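Local structure of predicted sugar phosphatases of the HAD superfamily (Cytophaga hutchinsonii, 2HX1) at residues 47-52 against 73-78; 52-57 against 166-171. The protein probably hydrolyses phosphate esters of sugars or related small molecules as a magnesium-dependent phosphatase of the HAD superfamily. All coordinates share one frame; numbering follows the deposited sequence.

Contact 1: residues 47-52 against 73-78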
ATOM      1  N   GLN A  47      27.335  23.844 -25.474  1.00 40.25           N
ATOM      2  CA  GLN A  47      26.403  22.739 -25.251  1.00 38.27           C
ATOM      3  C   GLN A  47      25.151  23.242 -24.553  1.00 32.89           C
ATOM      4  O   GLN A  47      25.216  23.940 -23.525  1.00 31.40           O
ATOM      5  CB  GLN A  47      27.049  21.617 -24.446  1.00 39.18           C
ATOM      6  CG  GLN A  47      27.576  20.480 -25.297  1.00 46.01           C
ATOM      7  CD  GLN A  47      28.233  19.409 -24.449  1.00 55.98           C
ATOM      8  OE1 GLN A  47      27.577  18.447 -24.046  1.00 48.07           O
ATOM      9  NE2 GLN A  47      29.534  19.588 -24.147  1.00 51.28           N
ATOM     10  N   ASP A  48      24.019  22.876 -25.128  1.00 27.19           N
ATOM     11  CA  ASP A  48      22.718  23.239 -24.585  1.00 27.80           C
ATOM     12  C   ASP A  48      22.429  22.495 -23.288  1.00 26.90           C
ATOM     13  O   ASP A  48      22.958  21.395 -23.040  1.00 24.10           O
ATOM     14  CB  ASP A  48      21.616  22.960 -25.616  1.00 26.99           C
ATOM     15  CG  ASP A  48      21.719  23.888 -26.821  1.00 39.65           C
ATOM     16  OD1 ASP A  48      21.581  25.113 -26.607  1.00 44.17           O
ATOM     17  OD2 ASP A  48      21.993  23.405 -27.955  1.00 41.75           O
ATOM     18  N   TYR A  49      21.579  23.102 -22.462  1.00 25.44           N
ATOM     19  CA  TYR A  49      21.094  22.433 -21.284  1.00 24.20           C
ATOM     20  C   TYR A  49      19.738  23.031 -20.905  1.00 22.33           C
ATOM     21  O   TYR A  49      19.397  24.138 -21.332  1.00 21.88           O
ATOM     22  CB  TYR A  49      22.111  22.580 -20.134  1.00 28.55           C
ATOM     23  CG  TYR A  49      22.059  23.960 -19.564  1.00 28.59           C
ATOM     24  CD1 TYR A  49      21.079  24.302 -18.634  1.00 28.14           C
ATOM     25  CD2 TYR A  49      22.937  24.955 -20.009  1.00 33.38           C
ATOM     26  CE1 TYR A  49      20.970  25.580 -18.151  1.00 35.06           C
ATOM     27  CE2 TYR A  49      22.847  26.273 -19.505  1.00 37.47           C
ATOM     28  CZ  TYR A  49      21.852  26.568 -18.576  1.00 38.28           C
ATOM     29  OH  TYR A  49      21.702  27.830 -18.054  1.00 42.23           O
ATOM     30  N   TYR A  50      18.965  22.264 -20.137  1.00 21.48           N
ATOM     31  CA  TYR A  50      17.769  22.739 -19.447  1.00 22.14           C
ATOM     32  C   TYR A  50      17.828  22.236 -18.034  1.00 22.44           C
ATOM     33  O   TYR A  50      18.494  21.224 -17.750  1.00 23.57           O
ATOM     34  CB  TYR A  50      16.483  22.212 -20.055  1.00 21.18           C
ATOM     35  CG  TYR A  50      16.172  22.743 -21.416  1.00 23.81           C
ATOM     36  CD1 TYR A  50      15.524  23.968 -21.581  1.00 24.85           C
ATOM     37  CD2 TYR A  50      16.514  22.016 -22.553  1.00 22.64           C
ATOM     38  CE1 TYR A  50      15.233  24.456 -22.867  1.00 26.68           C
ATOM     39  CE2 TYR A  50      16.244  22.488 -23.803  1.00 25.43           C
ATOM     40  CZ  TYR A  50      15.607  23.703 -23.964  1.00 27.13           C
ATOM     41  OH  TYR A  50      15.335  24.128 -25.231  1.00 27.04           O
ATOM     42  N   ILE A  51      17.102  22.927 -17.162  1.00 21.58           N
ATOM     43  CA  ILE A  51      16.797  22.432 -15.835  1.00 20.94           C
ATOM     44  C   ILE A  51      15.365  21.919 -15.897  1.00 21.44           C
ATOM     45  O   ILE A  51      14.486  22.639 -16.355  1.00 20.32           O
ATOM     46  CB  ILE A  51      16.960  23.560 -14.767  1.00 22.91           C
ATOM     47  CG1 ILE A  51      18.449  23.939 -14.649  1.00 28.27           C
ATOM     48  CG2 ILE A  51      16.354  23.126 -13.453  1.00 20.55           C
ATOM     49  CD1 ILE A  51      18.745  25.153 -13.858  1.00 30.14           C
ATOM     50  N   VAL A  52      15.153  20.671 -15.478  1.00 21.77           N
ATOM     51  CA  VAL A  52      13.855  20.013 -15.534  1.00 19.78           C
ATOM     52  C   VAL A  52      13.575  19.637 -14.069  1.00 21.80           C
ATOM     53  O   VAL A  52      14.263  18.792 -13.485  1.00 21.60           O
ATOM     54  CB  VAL A  52      13.891  18.773 -16.426  1.00 18.36           C
ATOM     55  CG1 VAL A  52      12.560  18.085 -16.420  1.00 19.28           C
ATOM     56  CG2 VAL A  52      14.322  19.173 -17.831  1.00 17.82           C
ATOM     57  N   PHE A  73      24.356  33.410 -12.910  1.00 41.22           N
ATOM     58  CA  PHE A  73      23.657  34.327 -13.785  1.00 43.65           C
ATOM     59  C   PHE A  73      23.288  33.745 -15.136  1.00 43.53           C
ATOM     60  O   PHE A  73      22.350  34.227 -15.766  1.00 43.69           O
ATOM     61  CB  PHE A  73      24.461  35.625 -13.936  1.00 46.76           C
ATOM     62  CG  PHE A  73      24.742  36.296 -12.624  1.00 49.74           C
ATOM     63  CD1 PHE A  73      23.697  36.836 -11.875  1.00 56.47           C
ATOM     64  CD2 PHE A  73      26.033  36.355 -12.107  1.00 56.57           C
ATOM     65  CE1 PHE A  73      23.931  37.439 -10.637  1.00 57.56           C
ATOM     66  CE2 PHE A  73      26.287  36.968 -10.867  1.00 60.05           C
ATOM     67  CZ  PHE A  73      25.227  37.512 -10.126  1.00 57.72           C
ATOM     68  N   SER A  74      23.968  32.684 -15.560  1.00 43.24           N
ATOM     69  CA  SER A  74      23.710  32.133 -16.881  1.00 42.16           C
ATOM     70  C   SER A  74      22.404  31.353 -16.965  1.00 41.31           C
ATOM     71  O   SER A  74      21.910  31.122 -18.064  1.00 44.67           O
ATOM     72  CB  SER A  74      24.885  31.255 -17.336  1.00 42.71           C
ATOM     73  OG  SER A  74      25.114  30.176 -16.447  1.00 43.75           O
ATOM     74  N   ILE A  75      21.848  30.932 -15.835  1.00 38.50           N
ATOM     75  CA  ILE A  75      20.550  30.246 -15.837  1.00 36.00           C
ATOM     76  C   ILE A  75      19.456  31.281 -16.095  1.00 36.29           C
ATOM     77  O   ILE A  75      19.221  32.159 -15.276  1.00 38.95           O
ATOM     78  CB  ILE A  75      20.237  29.530 -14.499  1.00 35.76           C
ATOM     79  CG1 ILE A  75      21.429  28.698 -14.001  1.00 36.59           C
ATOM     80  CG2 ILE A  75      19.006  28.637 -14.643  1.00 34.03           C
ATOM     81  CD1 ILE A  75      21.662  27.434 -14.723  1.00 38.76           C
ATOM     82  N   THR A  76      18.808  31.173 -17.246  1.00 33.27           N
ATOM     83  CA  THR A  76      17.722  32.055 -17.631  1.00 33.89           C
ATOM     84  C   THR A  76      16.395  31.299 -17.512  1.00 32.58           C
ATOM     85  O   THR A  76      16.384  30.066 -17.486  1.00 29.53           O
ATOM     86  CB  THR A  76      17.941  32.583 -19.091  1.00 35.42           C
ATOM     87  OG1 THR A  76      18.194  31.492 -19.980  1.00 35.05           O
ATOM     88  CG2 THR A  76      19.138  33.468 -19.156  1.00 34.30           C
ATOM     89  N   ALA A  77      15.285  32.041 -17.432  1.00 29.99           N
ATOM     90  CA  ALA A  77      13.975  31.436 -17.240  1.00 28.79           C
ATOM     91  C   ALA A  77      13.600  30.523 -18.398  1.00 26.96           C
ATOM     92  O   ALA A  77      12.841  29.579 -18.214  1.00 26.19           O
ATOM     93  CB  ALA A  77      12.894  32.522 -17.031  1.00 30.31           C
ATOM     94  N   ASP A  78      14.104  30.808 -19.596  1.00 27.51           N
ATOM     95  CA  ASP A  78      13.848  29.936 -20.766  1.00 29.90           C
ATOM     96  C   ASP A  78      14.509  28.552 -20.636  1.00 28.29           C
ATOM     97  O   ASP A  78      14.144  27.607 -21.347  1.00 31.41           O
ATOM     98  CB  ASP A  78      14.269  30.623 -22.089  1.00 29.76           C
ATOM     99  CG  ASP A  78      15.768  30.802 -22.211  1.00 37.54           C
ATOM    100  OD1 ASP A  78      16.367  31.332 -21.266  1.00 44.83           O
ATOM    101  OD2 ASP A  78      16.357  30.407 -23.244  1.00 55.27           O
TER
HETATM  102  O   HOH W   1      24.818  28.523 -18.617  1.00 53.76           O
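A beta-alpha-beta crossover of the Rossmann-like HAD core joins strand 48-53, through helix 60-69, to the neighbouring parallel strand 80-82; residues 73-78 are the loop that leads into that second strand and packs beside the first. The contact is chiefly apolar and centres on I75: its CG2 and CD1 methyls meet I51, and CD1 also meets Y49, the side chains crossing at about a right angle in each pair. I51 reaches out with an extended chain, so that its CD1 lies 3.6 Å from CG2 of I75 and 3.8 Å from CD1 of I75. Y49, with CG in the crowded position between N and C (chi1 75°), brings its hydroxyl OH to 3.4 Å from I75 CD1, with CZ of Y49 4.0 Å from that methyl, which lies oblique to the ring. F39 of helix 35-44 packs edge-to-face with this ring, and K79 NZ makes a weak hydrogen bond to its hydroxyl. A water joins the two segments, 2.7 Å from S74 OG and held more weakly by Y49 OH at 3.2 Å. Y50 packs on helix 208-218 and strand 16-19, yet its ring edge still meets the loop, with CE1 of Y50 3.7 Å from D78 O, in the ring plane.

Contact 2: residues 52-57 against 166-171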
ATOM      1  N   VAL A  52      15.153  20.671 -15.478  1.00 21.77           N
ATOM      2  CA  VAL A  52      13.855  20.013 -15.534  1.00 19.78           C
ATOM      3  C   VAL A  52      13.575  19.637 -14.069  1.00 21.80           C
ATOM      4  O   VAL A  52      14.263  18.792 -13.485  1.00 21.60           O
ATOM      5  CB  VAL A  52      13.891  18.773 -16.426  1.00 18.36           C
ATOM      6  CG1 VAL A  52      12.560  18.085 -16.420  1.00 19.28           C
ATOM      7  CG2 VAL A  52      14.322  19.173 -17.831  1.00 17.82           C
ATOM      8  N   THR A  53      12.584  20.305 -13.489  1.00 19.21           N
ATOM      9  CA  THR A  53      12.361  20.282 -12.078  1.00 18.85           C
ATOM     10  C   THR A  53      10.878  20.088 -11.778  1.00 19.19           C
ATOM     11  O   THR A  53      10.011  20.623 -12.505  1.00 19.46           O
ATOM     12  CB  THR A  53      12.840  21.602 -11.462  1.00 19.15           C
ATOM     13  OG1 THR A  53      12.630  21.587 -10.038  1.00 21.03           O
ATOM     14  CG2 THR A  53      12.110  22.796 -12.072  1.00 21.35           C
ATOM     15  N   ASN A  54      10.609  19.309 -10.734  1.00 20.98           N
ATOM     16  CA  ASN A  54       9.264  19.135 -10.181  1.00 24.26           C
ATOM     17  C   ASN A  54       8.882  20.221  -9.155  1.00 25.97           C
ATOM     18  O   ASN A  54       7.904  20.089  -8.442  1.00 30.44           O
ATOM     19  CB  ASN A  54       9.129  17.743  -9.536  1.00 23.71           C
ATOM     20  CG  ASN A  54       9.001  16.638 -10.557  1.00 27.29           C
ATOM     21  OD1 ASN A  54       9.016  16.897 -11.771  1.00 18.88           O
ATOM     22  ND2 ASN A  54       8.880  15.384 -10.079  1.00 20.07           N
ATOM     23  N   ASP A  55       9.666  21.285  -9.064  1.00 29.58           N
ATOM     24  CA  ASP A  55       9.340  22.424  -8.208  1.00 31.09           C
ATOM     25  C   ASP A  55       8.316  23.341  -8.897  1.00 33.92           C
ATOM     26  O   ASP A  55       8.690  24.060  -9.799  1.00 37.43           O
ATOM     27  CB  ASP A  55      10.635  23.170  -7.892  1.00 31.10           C
ATOM     28  CG  ASP A  55      10.450  24.291  -6.891  1.00 31.77           C
ATOM     29  OD1 ASP A  55       9.304  24.714  -6.610  1.00 29.36           O
ATOM     30  OD2 ASP A  55      11.492  24.743  -6.381  1.00 30.47           O
ATOM     31  N   ALA A  56       7.041  23.295  -8.474  1.00 33.06           N
ATOM     32  CA  ALA A  56       5.970  24.171  -8.978  1.00 31.30           C
ATOM     33  C   ALA A  56       5.542  25.247  -7.934  1.00 31.40           C
ATOM     34  O   ALA A  56       4.419  25.746  -7.956  1.00 32.09           O
ATOM     35  CB  ALA A  56       4.786  23.325  -9.398  1.00 30.49           C
ATOM     36  N   SER A  57       6.455  25.602  -7.027  1.00 31.14           N
ATOM     37  CA  SER A  57       6.151  26.568  -5.962  1.00 30.60           C
ATOM     38  C   SER A  57       6.408  28.022  -6.385  1.00 28.86           C
ATOM     39  O   SER A  57       6.135  28.905  -5.598  1.00 28.17           O
ATOM     40  CB  SER A  57       6.980  26.292  -4.695  1.00 28.52           C
ATOM     41  OG  SER A  57       8.347  26.536  -4.946  1.00 28.10           O
ATOM     42  N   VAL A 166      -1.002  18.044  -7.619  1.00 22.18           N
ATOM     43  CA  VAL A 166       0.249  18.393  -6.948  1.00 20.54           C
ATOM     44  C   VAL A 166       1.418  18.078  -7.884  1.00 19.88           C
ATOM     45  O   VAL A 166       1.313  17.183  -8.709  1.00 20.61           O
ATOM     46  CB  VAL A 166       0.386  17.601  -5.576  1.00 19.55           C
ATOM     47  CG1 VAL A 166       0.515  16.070  -5.806  1.00 21.57           C
ATOM     48  CG2 VAL A 166       1.571  18.128  -4.734  1.00 17.21           C
ATOM     49  N   ALA A 167       2.526  18.803  -7.734  1.00 20.13           N
ATOM     50  CA  ALA A 167       3.825  18.440  -8.336  1.00 21.55           C
ATOM     51  C   ALA A 167       4.339  17.174  -7.658  1.00 23.44           C
ATOM     52  O   ALA A 167       4.254  17.044  -6.433  1.00 24.67           O
ATOM     53  CB  ALA A 167       4.846  19.546  -8.128  1.00 19.44           C
ATOM     54  N   ASN A 168       4.899  16.270  -8.444  1.00 24.94           N
ATOM     55  CA  ASN A 168       5.342  14.974  -7.941  1.00 23.71           C
ATOM     56  C   ASN A 168       6.683  15.093  -7.233  1.00 24.24           C
ATOM     57  O   ASN A 168       7.669  14.477  -7.645  1.00 22.25           O
ATOM     58  CB  ASN A 168       5.452  13.976  -9.084  1.00 21.21           C
ATOM     59  CG  ASN A 168       5.574  12.558  -8.592  1.00 26.36           C
ATOM     60  OD1 ASN A 168       4.888  12.173  -7.663  1.00 25.39           O
ATOM     61  ND2 ASN A 168       6.447  11.776  -9.211  1.00 23.39           N
ATOM     62  N   THR A 169       6.726  15.866  -6.154  1.00 22.16           N
ATOM     63  CA  THR A 169       7.993  16.085  -5.479  1.00 22.85           C
ATOM     64  C   THR A 169       8.262  14.843  -4.625  1.00 23.17           C
ATOM     65  O   THR A 169       7.392  13.972  -4.448  1.00 22.91           O
ATOM     66  CB  THR A 169       7.983  17.366  -4.596  1.00 21.71           C
ATOM     67  OG1 THR A 169       7.258  17.122  -3.386  1.00 21.61           O
ATOM     68  CG2 THR A 169       7.366  18.597  -5.338  1.00 18.28           C
ATOM     69  N   ASP A 170       9.479  14.758  -4.115  1.00 23.91           N
ATOM     70  CA  ASP A 170       9.818  13.754  -3.132  1.00 27.22           C
ATOM     71  C   ASP A 170       8.899  14.019  -1.941  1.00 25.78           C
ATOM     72  O   ASP A 170       8.422  15.127  -1.780  1.00 26.01           O
ATOM     73  CB  ASP A 170      11.305  13.879  -2.726  1.00 27.31           C
ATOM     74  CG  ASP A 170      12.287  13.679  -3.919  1.00 39.80           C
ATOM     75  OD1 ASP A 170      12.087  12.723  -4.717  1.00 43.67           O
ATOM     76  OD2 ASP A 170      13.278  14.467  -4.021  1.00 37.30           O
ATOM     77  N   ASN A 171       8.651  13.002  -1.117  1.00 25.40           N
ATOM     78  CA  ASN A 171       7.838  13.184   0.084  1.00 23.51           C
ATOM     79  C   ASN A 171       8.484  14.064   1.117  1.00 23.00           C
ATOM     80  O   ASN A 171       7.780  14.653   1.893  1.00 22.83           O
ATOM     81  CB  ASN A 171       7.539  11.856   0.751  1.00 23.47           C
ATOM     82  CG  ASN A 171       6.527  11.082   0.032  1.00 24.10           C
ATOM     83  OD1 ASN A 171       5.636  11.648  -0.611  1.00 25.82           O
ATOM     84  ND2 ASN A 171       6.635   9.758   0.115  1.00 22.14           N
TER
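In the HAD fold the C-terminal end of the second core strand carries motif II; T53, the last residue of strand 48-53, is probably the motif II threonine, and N54 follows it. Loop 54-57 meets residues 166-171, which leave strand 164-167 of the separate five-stranded sheet, probably the cap domain.

N54 carries the contact. Its CB points to the other segment, 4.0 Å from N168 O. CG, anti to the carbonyl carbon (chi1 -75°), stays at a similar range, and the amide splits its ends between partners. ND2 donates to N168 O at 2.9 Å, a bent bond (140° at the hydrogen) with the nitrogen well above the carbonyl plane. OD1 accepts from the backbone N of K204, probably the motif III lysine. N168 ND2 in turn donates to K204 O, so the two asparagines grip both polar groups of one backbone residue, while K204 NZ bonds to V52 O. This buried amide therefore has both ends satisfied and its rotation fixed.

N168 centres an inverse gamma turn, with a weak bond of 2.8 Å from T169 N to A167 O, and this bend presents the N168 carbonyl to N54. Methyls close around N54 O, which also has a weak hydrogen bond with S83 OG: A167 CB comes tightly to 3.1 Å from N54 O, and T169 CG2 adds a looser touch. A56 CB meets A167 CB at 4.0 Å.

The loop fits an ST turn at T53, whose OG1 is less surely placed, and an Asx turn at D55. Close by, a buffer molecule, probably from crystallisation, accepts a bond from D170 N. D55 OD1 takes two donors from S57: the backbone N at 3.0 Å, nearly along the C-O axis, and OG on the syn lone pair.

In the fold
Both contacts use strand 48-53 and share V52, but they lie about 18 Å apart, centre to centre, and join different parts of the fold. Both are partly buried. Contact 1, centred about 15 Å from the centre of the chain, ties the strand to the loop before its parallel neighbour within the core sheet; its chemistry is mainly apolar, with polar groups at its margin. Contact 2, about 3 Å from the chain's centre, lies where the strand has run out into a loop and links the core to the probable cap. There a directional amide bond dominates, with methyl packing around it. The magnesium, with D20, F22 and D233 at its site, is about 8 Å from the N54 side chain.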